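Long-range contacts in GCN5-related N-acetyltransferase (Ralstonia eutropha JMP134, PDB 2Q0Y), which probably transfers acyl groups, as expected for a GNAT-family acetyltransferase, and binds magnesium and zinc ions in the crystal: residues R19-R24 against N92-P97; A66-M71 against G88-L93; I104-M109 against Y136-W141. All coordinates share one frame; numbering follows the deposited sequence. Where two conformers were deposited one is given.

Contact 1. Residues R19-R24 against N92-P97; sequences REAMFR and NLYVDP. With FMT (formic acid), chain G.
R19 of helix 12-25 reaches over to N92 of strand 86-95. CG of R19 is anti to the backbone N (chi1 -175°), and the chain stays extended to NE. CB, CG and CD all run past the N92 amide oxygen; R19 CG comes to 3.3 Å from N92 OD1. The guanidinium then turns back, and R19 NH1 donates to N92 OD1 at 2.8 Å. OD1 lies almost in the guanidinium plane, while the N92 amide plane stands 80° to it. At the tip a formic acid molecule, probably from the crystallisation liquor, is bound. R19 NH2 donates to its O1 at 3.2 Å, and NH1 makes a weak bond to its O2. CE2 of F23 covers one face of the guanidinium over its centre.

M22 and A21 of the helix complete the contact. SE of the selenomethionine M22 lies 3.7 Å from N92 CA. CB of A21 sits over one face of the Y94 ring, a CH-pi contact with CB 3.8 Å from the centroid of Y94. The hydroxyl of Y94 is hydrogen-bonded to E25.

The helix lies across the strand, their local axes 80° apart. Helix 30-50 packs on R19 through M36 and F40. P77 of the second subunit accepts a further bond from R19 NH2. On the strand, L93 packs on helix 104-118.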
ATOM      1  N   ARG A  19     -12.342  10.822   8.734  1.00 13.05           N
ATOM      2  CA  ARG A  19     -11.027  10.263   8.968  1.00 12.40           C
ATOM      3  C   ARG A  19     -10.654  10.344  10.443  1.00 11.76           C
ATOM      4  O   ARG A  19     -10.211   9.359  11.021  1.00 12.63           O
ATOM      5  CB  ARG A  19      -9.984  10.973   8.108  1.00 10.48           C
ATOM      6  CG  ARG A  19      -8.582  10.376   8.181  1.00 12.57           C
ATOM      7  CD  ARG A  19      -7.702  10.918   7.090  1.00 12.81           C
ATOM      8  NE  ARG A  19      -6.374  10.303   7.036  1.00  9.27           N
ATOM      9  CZ  ARG A  19      -6.092   9.136   6.464  1.00 14.34           C
ATOM     10  NH1 ARG A  19      -7.049   8.379   5.945  1.00 13.70           N
ATOM     11  NH2 ARG A  19      -4.855   8.689   6.462  1.00 12.48           N
ATOM     12  N   GLU A  20     -10.807  11.515  11.052  1.00  9.55           N
ATOM     13  CA  GLU A  20     -10.450  11.695  12.458  0.50 11.00           C
ATOM     14  C   GLU A  20     -11.291  10.786  13.357  1.00 10.56           C
ATOM     15  O   GLU A  20     -10.756  10.105  14.255  1.00 11.78           O
ATOM     16  CB  GLU A  20     -10.633  13.163  12.846  0.50  9.64           C
ATOM     17  CG  GLU A  20     -10.257  13.524  14.273  0.50 13.21           C
ATOM     18  CD  GLU A  20     -10.191  15.031  14.487  0.50 15.82           C
ATOM     19  OE1 GLU A  20      -9.479  15.731  13.723  0.50 17.65           O
ATOM     20  OE2 GLU A  20     -10.843  15.515  15.430  0.50 24.84           O
ATOM     21  N   ALA A  21     -12.603  10.772  13.115  1.00 11.41           N
ATOM     22  CA  ALA A  21     -13.525   9.978  13.959  1.00 11.34           C
ATOM     23  C   ALA A  21     -13.216   8.475  13.860  1.00 11.25           C
ATOM     24  O   ALA A  21     -13.181   7.779  14.876  1.00 11.09           O
ATOM     25  CB  ALA A  21     -14.996  10.259  13.596  1.00 15.31           C
HETATM   26  N   MSE A  22     -12.990   7.999  12.638  1.00 10.21           N
HETATM   27  CA  MSE A  22     -12.626   6.601  12.372  1.00 11.82           C
HETATM   28  C   MSE A  22     -11.366   6.193  13.143  1.00 12.40           C
HETATM   29  O   MSE A  22     -11.343   5.175  13.833  1.00 10.96           O
HETATM   30  CB  MSE A  22     -12.427   6.395  10.865  1.00 11.83           C
HETATM   31  CG  MSE A  22     -11.921   5.032  10.451  1.00 16.42           C
HETATM   32 SE   MSE A  22     -11.285   4.980   8.622  0.75 20.19          SE
HETATM   33  CE  MSE A  22      -9.615   5.979   8.865  1.00 15.38           C
ATOM     34  N   PHE A  23     -10.313   6.997  13.034  1.00 13.27           N
ATOM     35  CA  PHE A  23      -9.071   6.697  13.753  1.00 11.76           C
ATOM     36  C   PHE A  23      -9.188   6.860  15.265  1.00 12.39           C
ATOM     37  O   PHE A  23      -8.591   6.088  16.022  1.00 13.14           O
ATOM     38  CB  PHE A  23      -7.924   7.567  13.224  1.00 12.37           C
ATOM     39  CG  PHE A  23      -7.326   7.100  11.916  1.00 10.58           C
ATOM     40  CD1 PHE A  23      -6.889   5.786  11.756  1.00 12.87           C
ATOM     41  CD2 PHE A  23      -7.156   7.989  10.864  1.00 13.19           C
ATOM     42  CE1 PHE A  23      -6.300   5.374  10.583  1.00 16.35           C
ATOM     43  CE2 PHE A  23      -6.578   7.575   9.679  1.00 11.99           C
ATOM     44  CZ  PHE A  23      -6.148   6.265   9.543  1.00 11.77           C
ATOM     45  N   ARG A  24      -9.931   7.858  15.731  1.00 12.03           N
ATOM     46  CA  ARG A  24     -10.091   8.065  17.165  1.00 13.76           C
ATOM     47  C   ARG A  24     -10.802   6.870  17.759  1.00 13.44           C
ATOM     48  O   ARG A  24     -10.393   6.330  18.789  1.00 11.81           O
ATOM     49  CB  ARG A  24     -10.894   9.331  17.442  1.00 13.59           C
ATOM     50  CG  ARG A  24     -11.134   9.625  18.907  1.00 18.10           C
ATOM     51  CD  ARG A  24     -11.870  10.951  19.086  1.00 21.59           C
ATOM     52  NE  ARG A  24     -13.130  10.972  18.334  1.00 36.80           N
ATOM     53  CZ  ARG A  24     -13.674  12.051  17.764  1.00 44.71           C
ATOM     54  NH1 ARG A  24     -13.098  13.252  17.863  1.00 53.58           N
ATOM     55  NH2 ARG A  24     -14.816  11.931  17.089  1.00 42.00           N
ATOM     56  N   ASN A  92     -11.124   5.669   4.711  1.00 10.66           N
ATOM     57  CA  ASN A  92     -12.023   6.606   5.379  1.00 11.23           C
ATOM     58  C   ASN A  92     -13.496   6.205   5.427  1.00 11.03           C
ATOM     59  O   ASN A  92     -14.369   7.068   5.462  1.00 12.46           O
ATOM     60  CB  ASN A  92     -11.910   8.011   4.766  1.00 11.08           C
ATOM     61  CG  ASN A  92     -10.552   8.628   4.963  1.00 12.41           C
ATOM     62  OD1 ASN A  92      -9.866   8.339   5.940  1.00 13.45           O
ATOM     63  ND2 ASN A  92     -10.151   9.485   4.030  1.00 11.71           N
ATOM     64  N   LEU A  93     -13.779   4.904   5.489  1.00 11.23           N
ATOM     65  CA  LEU A  93     -15.147   4.449   5.754  1.00 11.02           C
ATOM     66  C   LEU A  93     -15.519   4.799   7.187  1.00 11.11           C
ATOM     67  O   LEU A  93     -14.882   4.325   8.144  1.00 11.66           O
ATOM     68  CB  LEU A  93     -15.286   2.939   5.540  1.00 10.40           C
ATOM     69  CG  LEU A  93     -16.680   2.368   5.898  1.00 10.53           C
ATOM     70  CD1 LEU A  93     -17.787   3.024   5.092  1.00 13.50           C
ATOM     71  CD2 LEU A  93     -16.729   0.875   5.709  1.00 13.49           C
ATOM     72  N   TYR A  94     -16.549   5.627   7.324  1.00 11.50           N
ATOM     73  CA  TYR A  94     -17.057   6.025   8.630  1.00  9.89           C
ATOM     74  C   TYR A  94     -18.571   6.032   8.571  1.00  9.76           C
ATOM     75  O   TYR A  94     -19.159   6.580   7.628  1.00  9.21           O
ATOM     76  CB  TYR A  94     -16.558   7.395   9.067  1.00 10.10           C
ATOM     77  CG  TYR A  94     -16.987   7.718  10.488  1.00  9.86           C
ATOM     78  CD1 TYR A  94     -16.377   7.083  11.582  1.00  8.54           C
ATOM     79  CD2 TYR A  94     -18.027   8.606  10.744  1.00 12.20           C
ATOM     80  CE1 TYR A  94     -16.776   7.358  12.878  1.00  9.69           C
ATOM     81  CE2 TYR A  94     -18.446   8.879  12.031  1.00 11.86           C
ATOM     82  CZ  TYR A  94     -17.816   8.249  13.108  1.00  8.51           C
ATOM     83  OH  TYR A  94     -18.234   8.531  14.383  1.00  9.99           O
ATOM     84  N   VAL A  95     -19.190   5.438   9.588  1.00 10.06           N
ATOM     85  CA  VAL A  95     -20.643   5.462   9.727  1.00  7.87           C
ATOM     86  C   VAL A  95     -21.034   6.065  11.080  1.00  8.56           C
ATOM     87  O   VAL A  95     -20.537   5.646  12.130  1.00  7.99           O
ATOM     88  CB  VAL A  95     -21.259   4.039   9.585  1.00  8.84           C
ATOM     89  CG1 VAL A  95     -22.768   4.097   9.685  1.00 10.35           C
ATOM     90  CG2 VAL A  95     -20.863   3.374   8.280  1.00  9.67           C
ATOM     91  N   ASP A  96     -21.946   7.035  11.064  1.00  8.32           N
ATOM     92  CA  ASP A  96     -22.465   7.643  12.296  1.00  9.42           C
ATOM     93  C   ASP A  96     -22.813   6.555  13.320  1.00  8.40           C
ATOM     94  O   ASP A  96     -23.501   5.609  12.990  1.00 10.45           O
ATOM     95  CB  ASP A  96     -23.720   8.470  12.011  1.00 10.35           C
ATOM     96  CG  ASP A  96     -24.367   9.006  13.271  1.00 16.25           C
ATOM     97  OD1 ASP A  96     -23.805   9.939  13.861  1.00 11.26           O
ATOM     98  OD2 ASP A  96     -25.438   8.502  13.681  1.00 15.83           O
ATOM     99  N   PRO A  97     -22.332   6.693  14.569  1.00  9.25           N
ATOM    100  CA  PRO A  97     -22.547   5.704  15.602  1.00  8.58           C
ATOM    101  C   PRO A  97     -23.992   5.314  15.896  1.00 10.24           C
ATOM    102  O   PRO A  97     -24.233   4.215  16.405  1.00 13.73           O
ATOM    103  CB  PRO A  97     -21.923   6.367  16.836  1.00 10.00           C
ATOM    104  CG  PRO A  97     -20.913   7.236  16.332  1.00 11.88           C
ATOM    105  CD  PRO A  97     -21.430   7.758  15.033  1.00  9.47           C
TER
HETATM  106  C   FMT G 158      -5.602   5.805   4.845  1.00 22.00           C
HETATM  107  O1  FMT G 158      -4.422   6.013   4.794  1.00 22.39           O
HETATM  108  O2  FMT G 158      -6.115   5.492   5.890  1.00 31.35           O

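Contact 2. Residues A66-M71 against G88-L93; sequences AGIGLM and GYILNL
This is the antiparallel hairpin pairing of strands 63-74 and 86-95, in the middle of the GNAT sheet and close to the centre of the chain. G69 with L91 and M71 with Y89 are hydrogen-bonded pairs; L70 with I90 is the non-hydrogen-bonded pair between them. M71 and Y89 exchange two bonds, M71 N to Y89 O at 2.9 Å and Y89 N to M71 O at 2.8 Å. G69 and L91 do the same, with G69 N to L91 O at 2.8 Å.

The pairing then slips by one residue. N92 has positive phi (60°), and G67 N and Y94 O are joined by a backbone hydrogen bond beyond it. This fits the beta bulge of the corresponding GNAT strand, which in relatives splays the strands at the acetyl-CoA site. L93 N bonds an unidentified ligand, probably from the crystallisation liquor.

On the face of L70 and I90, CD1 of I68 reaches across to CG2 of I90 at 3.7 Å. Helix 104-118 covers this side, with M109 on I68 and F116 on I90. On the face of M71, Y89 and L91, CG of L91 stands between its backbone N and carbonyl carbon (chi1 70°). L91 CD2 lies 4.0 Å from CG of the selenomethionine M71. W43 of helix 30-50 packs on M71. The Y89 hydroxyl bonds H127, a magnesium ligand.

At the bulge itself, L93 CA makes a CA-H...O contact of 3.3 Å with G67 O.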
ATOM      1  N   ALA A  66     -22.695   9.073   6.722  1.00  9.66           N
ATOM      2  CA  ALA A  66     -21.607   8.135   6.460  1.00  9.12           C
ATOM      3  C   ALA A  66     -20.913   8.490   5.165  1.00  9.91           C
ATOM      4  O   ALA A  66     -21.474   9.156   4.298  1.00  9.10           O
ATOM      5  CB  ALA A  66     -22.127   6.718   6.376  1.00  9.44           C
ATOM      6  N   GLY A  67     -19.692   7.997   5.015  1.00  9.94           N
ATOM      7  CA  GLY A  67     -18.937   8.224   3.806  1.00 11.08           C
ATOM      8  C   GLY A  67     -17.880   7.169   3.609  1.00 10.25           C
ATOM      9  O   GLY A  67     -17.519   6.456   4.548  1.00  8.90           O
ATOM     10  N   ILE A  68     -17.388   7.085   2.381  1.00 10.32           N
ATOM     11  CA  ILE A  68     -16.292   6.203   2.023  1.00  9.07           C
ATOM     12  C   ILE A  68     -15.435   6.898   0.971  1.00  8.83           C
ATOM     13  O   ILE A  68     -15.926   7.738   0.194  1.00 10.21           O
ATOM     14  CB  ILE A  68     -16.809   4.827   1.545  1.00 10.09           C
ATOM     15  CG1 ILE A  68     -15.685   3.772   1.529  1.00 12.24           C
ATOM     16  CG2 ILE A  68     -17.510   4.957   0.179  1.00 13.60           C
ATOM     17  CD1 ILE A  68     -16.229   2.348   1.348  1.00 13.03           C
ATOM     18  N   GLY A  69     -14.146   6.577   0.982  1.00  8.86           N
ATOM     19  CA  GLY A  69     -13.200   7.130   0.017  1.00 10.02           C
ATOM     20  C   GLY A  69     -12.606   6.030  -0.840  1.00 10.83           C
ATOM     21  O   GLY A  69     -12.438   4.896  -0.375  1.00 11.60           O
ATOM     22  N   LEU A  70     -12.250   6.369  -2.076  1.00 12.55           N
ATOM     23  CA  LEU A  70     -11.584   5.432  -2.967  1.00 14.34           C
ATOM     24  C   LEU A  70     -10.585   6.134  -3.879  1.00 14.48           C
ATOM     25  O   LEU A  70     -10.775   7.275  -4.279  1.00 14.90           O
ATOM     26  CB  LEU A  70     -12.598   4.617  -3.784  1.00 15.56           C
ATOM     27  CG  LEU A  70     -13.471   5.260  -4.847  1.00 22.10           C
ATOM     28  CD1 LEU A  70     -12.821   5.256  -6.258  1.00 27.97           C
ATOM     29  CD2 LEU A  70     -14.836   4.527  -4.902  1.00 21.89           C
HETATM   30  N   MSE A  71      -9.508   5.418  -4.160  1.00 13.90           N
HETATM   31  CA  MSE A  71      -8.443   5.873  -5.025  1.00 14.84           C
HETATM   32  C   MSE A  71      -8.017   4.712  -5.891  1.00 13.55           C
HETATM   33  O   MSE A  71      -8.272   3.558  -5.565  1.00 12.71           O
HETATM   34  CB  MSE A  71      -7.259   6.345  -4.189  1.00 15.13           C
HETATM   35  CG  MSE A  71      -7.611   7.397  -3.150  1.00 17.21           C
HETATM   36 SE   MSE A  71      -6.074   7.768  -2.041  0.75 21.20          SE
HETATM   37  CE  MSE A  71      -5.291   8.740  -3.255  1.00 19.46           C
ATOM     38  N   GLY A  88      -6.806  -0.711  -6.669  1.00 11.57           N
ATOM     39  CA  GLY A  88      -7.807   0.069  -5.962  1.00  9.80           C
ATOM     40  C   GLY A  88      -7.434   0.195  -4.501  1.00 11.15           C
ATOM     41  O   GLY A  88      -6.797  -0.697  -3.926  1.00 13.27           O
ATOM     42  N   TYR A  89      -7.816   1.318  -3.897  1.00 11.50           N
ATOM     43  CA  TYR A  89      -7.581   1.554  -2.480  1.00 10.94           C
ATOM     44  C   TYR A  89      -8.839   2.176  -1.864  1.00  9.82           C
ATOM     45  O   TYR A  89      -9.368   3.155  -2.389  1.00 11.80           O
ATOM     46  CB  TYR A  89      -6.346   2.451  -2.247  1.00 12.72           C
ATOM     47  CG  TYR A  89      -6.035   2.586  -0.772  1.00 13.30           C
ATOM     48  CD1 TYR A  89      -5.763   1.451  -0.007  1.00 18.66           C
ATOM     49  CD2 TYR A  89      -6.015   3.816  -0.136  1.00 16.36           C
ATOM     50  CE1 TYR A  89      -5.509   1.530   1.340  1.00 21.36           C
ATOM     51  CE2 TYR A  89      -5.753   3.903   1.237  1.00 15.86           C
ATOM     52  CZ  TYR A  89      -5.510   2.752   1.970  1.00 18.46           C
ATOM     53  OH  TYR A  89      -5.236   2.780   3.352  1.00 19.84           O
ATOM     54  N   ILE A  90      -9.316   1.577  -0.787  1.00 10.15           N
ATOM     55  CA  ILE A  90     -10.477   2.062  -0.053  1.00 12.06           C
ATOM     56  C   ILE A  90      -9.995   2.616   1.279  1.00 12.18           C
ATOM     57  O   ILE A  90      -9.166   2.005   1.952  1.00 10.40           O
ATOM     58  CB  ILE A  90     -11.527   0.934   0.164  1.00 11.90           C
ATOM     59  CG1 ILE A  90     -12.034   0.440  -1.193  1.00 12.45           C
ATOM     60  CG2 ILE A  90     -12.681   1.413   1.058  1.00 16.21           C
ATOM     61  CD1 ILE A  90     -12.988  -0.707  -1.127  1.00 12.22           C
ATOM     62  N   LEU A  91     -10.517   3.778   1.647  1.00 11.63           N
ATOM     63  CA  LEU A  91     -10.141   4.433   2.887  1.00 11.55           C
ATOM     64  C   LEU A  91     -11.262   5.311   3.433  1.00 10.80           C
ATOM     65  O   LEU A  91     -12.222   5.651   2.721  1.00  9.89           O
ATOM     66  CB  LEU A  91      -8.856   5.265   2.718  1.00 11.05           C
ATOM     67  CG  LEU A  91      -8.901   6.542   1.885  1.00 10.16           C
ATOM     68  CD1 LEU A  91      -7.667   7.401   2.120  1.00 12.74           C
ATOM     69  CD2 LEU A  91      -9.094   6.272   0.394  1.00 10.89           C
ATOM     70  N   ASN A  92     -11.124   5.669   4.711  1.00 10.66           N
ATOM     71  CA  ASN A  92     -12.023   6.606   5.379  1.00 11.23           C
ATOM     72  C   ASN A  92     -13.496   6.205   5.427  1.00 11.03           C
ATOM     73  O   ASN A  92     -14.369   7.068   5.462  1.00 12.46           O
ATOM     74  CB  ASN A  92     -11.910   8.011   4.766  1.00 11.08           C
ATOM     75  CG  ASN A  92     -10.552   8.628   4.963  1.00 12.41           C
ATOM     76  OD1 ASN A  92      -9.866   8.339   5.940  1.00 13.45           O
ATOM     77  ND2 ASN A  92     -10.151   9.485   4.030  1.00 11.71           N
ATOM     78  N   LEU A  93     -13.779   4.904   5.489  1.00 11.23           N
ATOM     79  CA  LEU A  93     -15.147   4.449   5.754  1.00 11.02           C
ATOM     80  C   LEU A  93     -15.519   4.799   7.187  1.00 11.11           C
ATOM     81  O   LEU A  93     -14.882   4.325   8.144  1.00 11.66           O
ATOM     82  CB  LEU A  93     -15.286   2.939   5.540  1.00 10.40           C
ATOM     83  CG  LEU A  93     -16.680   2.368   5.898  1.00 10.53           C
ATOM     84  CD1 LEU A  93     -17.787   3.024   5.092  1.00 13.50           C
ATOM     85  CD2 LEU A  93     -16.729   0.875   5.709  1.00 13.49           C
TER

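Contact 3. Residues I104-M109 against Y136-W141; sequences IGQALM and YARMGW. With EDO (1,2-ethanediol), chain F.
The carbonyl O of Y136, whose ring meets M109 across the contact, is held by two amides that follow it in the chain. W141 N donates to Y136 O at 3.0 Å, and M139 N adds a weak bond. With G140 N bonded to A137 O, this is a Schellman motif that ends helix 133-138. G140 is its C-prime residue, with positive phi (90°). The motif brings M139 and W141 against helix 104-118.

The selenomethionine M109 carries most of the contact. Its CG is anti to the carbonyl carbon (chi1 -74°), and the chain bends at chi2 and chi3. M109 SE lies 3.9 Å from CE1 of Y136, an oblique Met-aromatic contact. M109 CE lies against the NE1-CE2-CZ2 side of the W141 indole, 3.3 Å from W141 NE1. E113 accepts the hydrogen bond from that nitrogen.

M139, also a selenomethionine, meets M109 nearer the backbone. M139 CE is 3.6 Å from M109 CB, and M139 SE touches CG of Q106. L126 of strand 123-127 packs on M109, Y136 and W141, joining this corner to the sheet. Y136 OH bonds an unidentified ligand, and M139 O accepts a bond from K149 of the second subunit.

At the start of helix 104-118 lies the glycine-rich turn that in GNAT enzymes binds the acetyl-CoA pyrophosphate. Here G105 N donates to O1 of a 1,2-ethanediol, probably from the crystallisation liquor, at 2.6 Å.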
ATOM      1  N   ILE A 104     -25.389   0.190   6.307  1.00 10.91           N
ATOM      2  CA  ILE A 104     -24.753   1.319   5.607  1.00 10.05           C
ATOM      3  C   ILE A 104     -23.320   1.050   5.193  1.00  9.49           C
ATOM      4  O   ILE A 104     -22.933   1.360   4.054  1.00  9.89           O
ATOM      5  CB  ILE A 104     -24.856   2.626   6.431  1.00  9.36           C
ATOM      6  CG1 ILE A 104     -26.326   3.011   6.540  1.00 11.11           C
ATOM      7  CG2 ILE A 104     -24.038   3.764   5.790  1.00 12.59           C
ATOM      8  CD1 ILE A 104     -26.580   4.135   7.504  1.00 13.32           C
ATOM      9  N   GLY A 105     -22.509   0.519   6.102  1.00  9.02           N
ATOM     10  CA  GLY A 105     -21.124   0.230   5.796  1.00 11.03           C
ATOM     11  C   GLY A 105     -20.996  -0.757   4.640  1.00 10.66           C
ATOM     12  O   GLY A 105     -20.201  -0.566   3.726  1.00 10.26           O
ATOM     13  N   GLN A 106     -21.786  -1.811   4.677  1.00 10.14           N
ATOM     14  CA  GLN A 106     -21.780  -2.788   3.582  1.00 11.39           C
ATOM     15  C   GLN A 106     -22.254  -2.169   2.267  1.00 10.56           C
ATOM     16  O   GLN A 106     -21.683  -2.429   1.205  1.00 11.61           O
ATOM     17  CB  GLN A 106     -22.614  -3.999   3.960  1.00  9.72           C
ATOM     18  CG  GLN A 106     -22.669  -5.043   2.856  1.00 15.07           C
ATOM     19  CD  GLN A 106     -23.204  -6.379   3.314  1.00 24.22           C
ATOM     20  OE1 GLN A 106     -23.737  -6.506   4.414  1.00 30.06           O
ATOM     21  NE2 GLN A 106     -23.059  -7.391   2.464  1.00 28.48           N
ATOM     22  N   ALA A 107     -23.267  -1.305   2.340  1.00 10.78           N
ATOM     23  CA  ALA A 107     -23.771  -0.600   1.155  1.00 11.24           C
ATOM     24  C   ALA A 107     -22.707   0.300   0.519  1.00 11.38           C
ATOM     25  O   ALA A 107     -22.524   0.292  -0.701  1.00 11.33           O
ATOM     26  CB  ALA A 107     -24.986   0.199   1.504  1.00 12.66           C
ATOM     27  N   LEU A 108     -21.994   1.059   1.340  1.00 11.07           N
ATOM     28  CA  LEU A 108     -20.900   1.894   0.850  1.00 10.52           C
ATOM     29  C   LEU A 108     -19.751   1.054   0.298  1.00 12.49           C
ATOM     30  O   LEU A 108     -19.182   1.389  -0.740  1.00 11.82           O
ATOM     31  CB  LEU A 108     -20.392   2.835   1.944  1.00 11.70           C
ATOM     32  CG  LEU A 108     -21.344   3.981   2.304  1.00 11.91           C
ATOM     33  CD1 LEU A 108     -20.846   4.769   3.499  1.00 14.86           C
ATOM     34  CD2 LEU A 108     -21.545   4.905   1.126  1.00 14.81           C
HETATM   35  N   MSE A 109     -19.417  -0.043   0.971  1.00 11.39           N
HETATM   36  CA  MSE A 109     -18.407  -0.940   0.422  1.00 11.86           C
HETATM   37  C   MSE A 109     -18.835  -1.487  -0.936  1.00 11.56           C
HETATM   38  O   MSE A 109     -18.023  -1.580  -1.853  1.00 12.33           O
HETATM   39  CB  MSE A 109     -18.112  -2.083   1.375  1.00 12.37           C
HETATM   40  CG  MSE A 109     -17.297  -1.699   2.598  1.00 12.62           C
HETATM   41 SE   MSE A 109     -15.453  -1.315   2.198  0.75 16.01          SE
HETATM   42  CE  MSE A 109     -14.865  -3.080   1.582  1.00 14.79           C
ATOM     43  N   TYR A 136     -15.562  -6.951   6.417  1.00 16.96           N
ATOM     44  CA  TYR A 136     -14.740  -7.103   5.223  1.00 15.45           C
ATOM     45  C   TYR A 136     -14.531  -8.584   4.937  1.00 14.81           C
ATOM     46  O   TYR A 136     -14.646  -9.025   3.793  1.00 17.48           O
ATOM     47  CB  TYR A 136     -13.408  -6.337   5.337  1.00 15.90           C
ATOM     48  CG  TYR A 136     -13.564  -4.893   5.778  1.00 13.82           C
ATOM     49  CD1 TYR A 136     -14.654  -4.112   5.356  1.00 17.71           C
ATOM     50  CD2 TYR A 136     -12.643  -4.311   6.646  1.00 15.65           C
ATOM     51  CE1 TYR A 136     -14.799  -2.799   5.780  1.00 19.98           C
ATOM     52  CE2 TYR A 136     -12.782  -3.003   7.073  1.00 17.91           C
ATOM     53  CZ  TYR A 136     -13.855  -2.245   6.636  1.00 22.66           C
ATOM     54  OH  TYR A 136     -13.994  -0.946   7.083  1.00 19.01           O
ATOM     55  N   ALA A 137     -14.251  -9.357   5.977  1.00 15.38           N
ATOM     56  CA  ALA A 137     -14.060 -10.785   5.809  1.00 15.23           C
ATOM     57  C   ALA A 137     -15.319 -11.423   5.238  1.00 16.71           C
ATOM     58  O   ALA A 137     -15.226 -12.250   4.332  1.00 16.89           O
ATOM     59  CB  ALA A 137     -13.689 -11.420   7.104  1.00 17.85           C
ATOM     60  N   ARG A 138     -16.483 -11.043   5.761  1.00 17.63           N
ATOM     61  CA  ARG A 138     -17.769 -11.527   5.241  0.50 19.88           C
ATOM     62  C   ARG A 138     -17.927 -11.197   3.764  1.00 18.81           C
ATOM     63  O   ARG A 138     -18.531 -11.962   3.004  1.00 19.17           O
ATOM     64  CB  ARG A 138     -18.951 -10.901   5.997  0.50 19.68           C
ATOM     65  CG  ARG A 138     -19.221 -11.483   7.366  0.50 23.93           C
ATOM     66  CD  ARG A 138     -20.575 -11.023   7.932  0.50 24.40           C
ATOM     67  NE  ARG A 138     -20.530  -9.682   8.527  0.50 28.21           N
ATOM     68  CZ  ARG A 138     -21.189  -8.606   8.086  0.50 29.39           C
ATOM     69  NH1 ARG A 138     -21.984  -8.660   7.012  0.50 27.74           N
ATOM     70  NH2 ARG A 138     -21.054  -7.452   8.739  0.50 27.48           N
HETATM   71  N   MSE A 139     -17.401 -10.042   3.369  1.00 15.82           N
HETATM   72  CA  MSE A 139     -17.509  -9.569   1.999  1.00 16.06           C
HETATM   73  C   MSE A 139     -16.372 -10.064   1.090  1.00 15.10           C
HETATM   74  O   MSE A 139     -16.235  -9.582  -0.033  1.00 14.46           O
HETATM   75  CB  MSE A 139     -17.561  -8.050   1.989  1.00 15.30           C
HETATM   76  CG  MSE A 139     -18.791  -7.444   2.675  1.00 17.32           C
HETATM   77 SE   MSE A 139     -18.751  -5.503   2.447  0.75 19.90          SE
HETATM   78  CE  MSE A 139     -18.999  -5.478   0.501  1.00 21.57           C
ATOM     79  N   GLY A 140     -15.574 -11.020   1.569  1.00 14.84           N
ATOM     80  CA  GLY A 140     -14.595 -11.703   0.724  1.00 14.22           C
ATOM     81  C   GLY A 140     -13.222 -11.070   0.676  1.00 13.72           C
ATOM     82  O   GLY A 140     -12.417 -11.365  -0.225  1.00 12.82           O
ATOM     83  N   TRP A 141     -12.947 -10.195   1.645  1.00 13.26           N
ATOM     84  CA  TRP A 141     -11.631  -9.593   1.806  1.00 12.10           C
ATOM     85  C   TRP A 141     -10.741 -10.533   2.634  1.00 11.98           C
ATOM     86  O   TRP A 141     -11.220 -11.224   3.548  1.00 12.25           O
ATOM     87  CB  TRP A 141     -11.717  -8.209   2.452  1.00 10.84           C
ATOM     88  CG  TRP A 141     -12.407  -7.206   1.571  1.00 12.38           C
ATOM     89  CD1 TRP A 141     -13.745  -7.097   1.343  1.00 12.14           C
ATOM     90  CD2 TRP A 141     -11.781  -6.179   0.802  1.00  9.82           C
ATOM     91  NE1 TRP A 141     -13.991  -6.067   0.464  1.00 13.32           N
ATOM     92  CE2 TRP A 141     -12.795  -5.505   0.097  1.00 12.70           C
ATOM     93  CE3 TRP A 141     -10.440  -5.788   0.604  1.00 11.17           C
ATOM     94  CZ2 TRP A 141     -12.520  -4.435  -0.761  1.00 11.41           C
ATOM     95  CZ3 TRP A 141     -10.176  -4.745  -0.241  1.00 11.15           C
ATOM     96  CH2 TRP A 141     -11.206  -4.076  -0.919  1.00 10.83           C
TER
HETATM   97  C1  EDO F 157     -22.934   0.044   9.182  1.00 13.30           C
HETATM   98  O1  EDO F 157     -23.523  -0.716   8.148  1.00 45.64           O
HETATM   99  C2  EDO F 157     -21.568  -0.497   9.513  1.00 35.04           C
HETATM  100  O2  EDO F 157     -20.993   0.326  10.528  1.00 42.40           O

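How the contacts relate
Contacts 1 and 2 have centres about 11 Å apart and share N92 and L93 of strand 86-95. Contact 2 pairs this strand with strand 63-74, and contact 1 sets helix 12-25 across its end. Contact 3 follows later in the chain, its centre about 15 Å from that of contact 1 and about 12 Å from that of contact 2. It uses helix 104-118, the next element after strand 86-95. L93 joins the groups: L93 CD2 lies 3.6 Å from Y136 OH, and its CD1 packs on L108. A66 also packs on I104 and L108. All three belong to the GNAT fold, around the strand and helix that form the acetyl-CoA site in relatives.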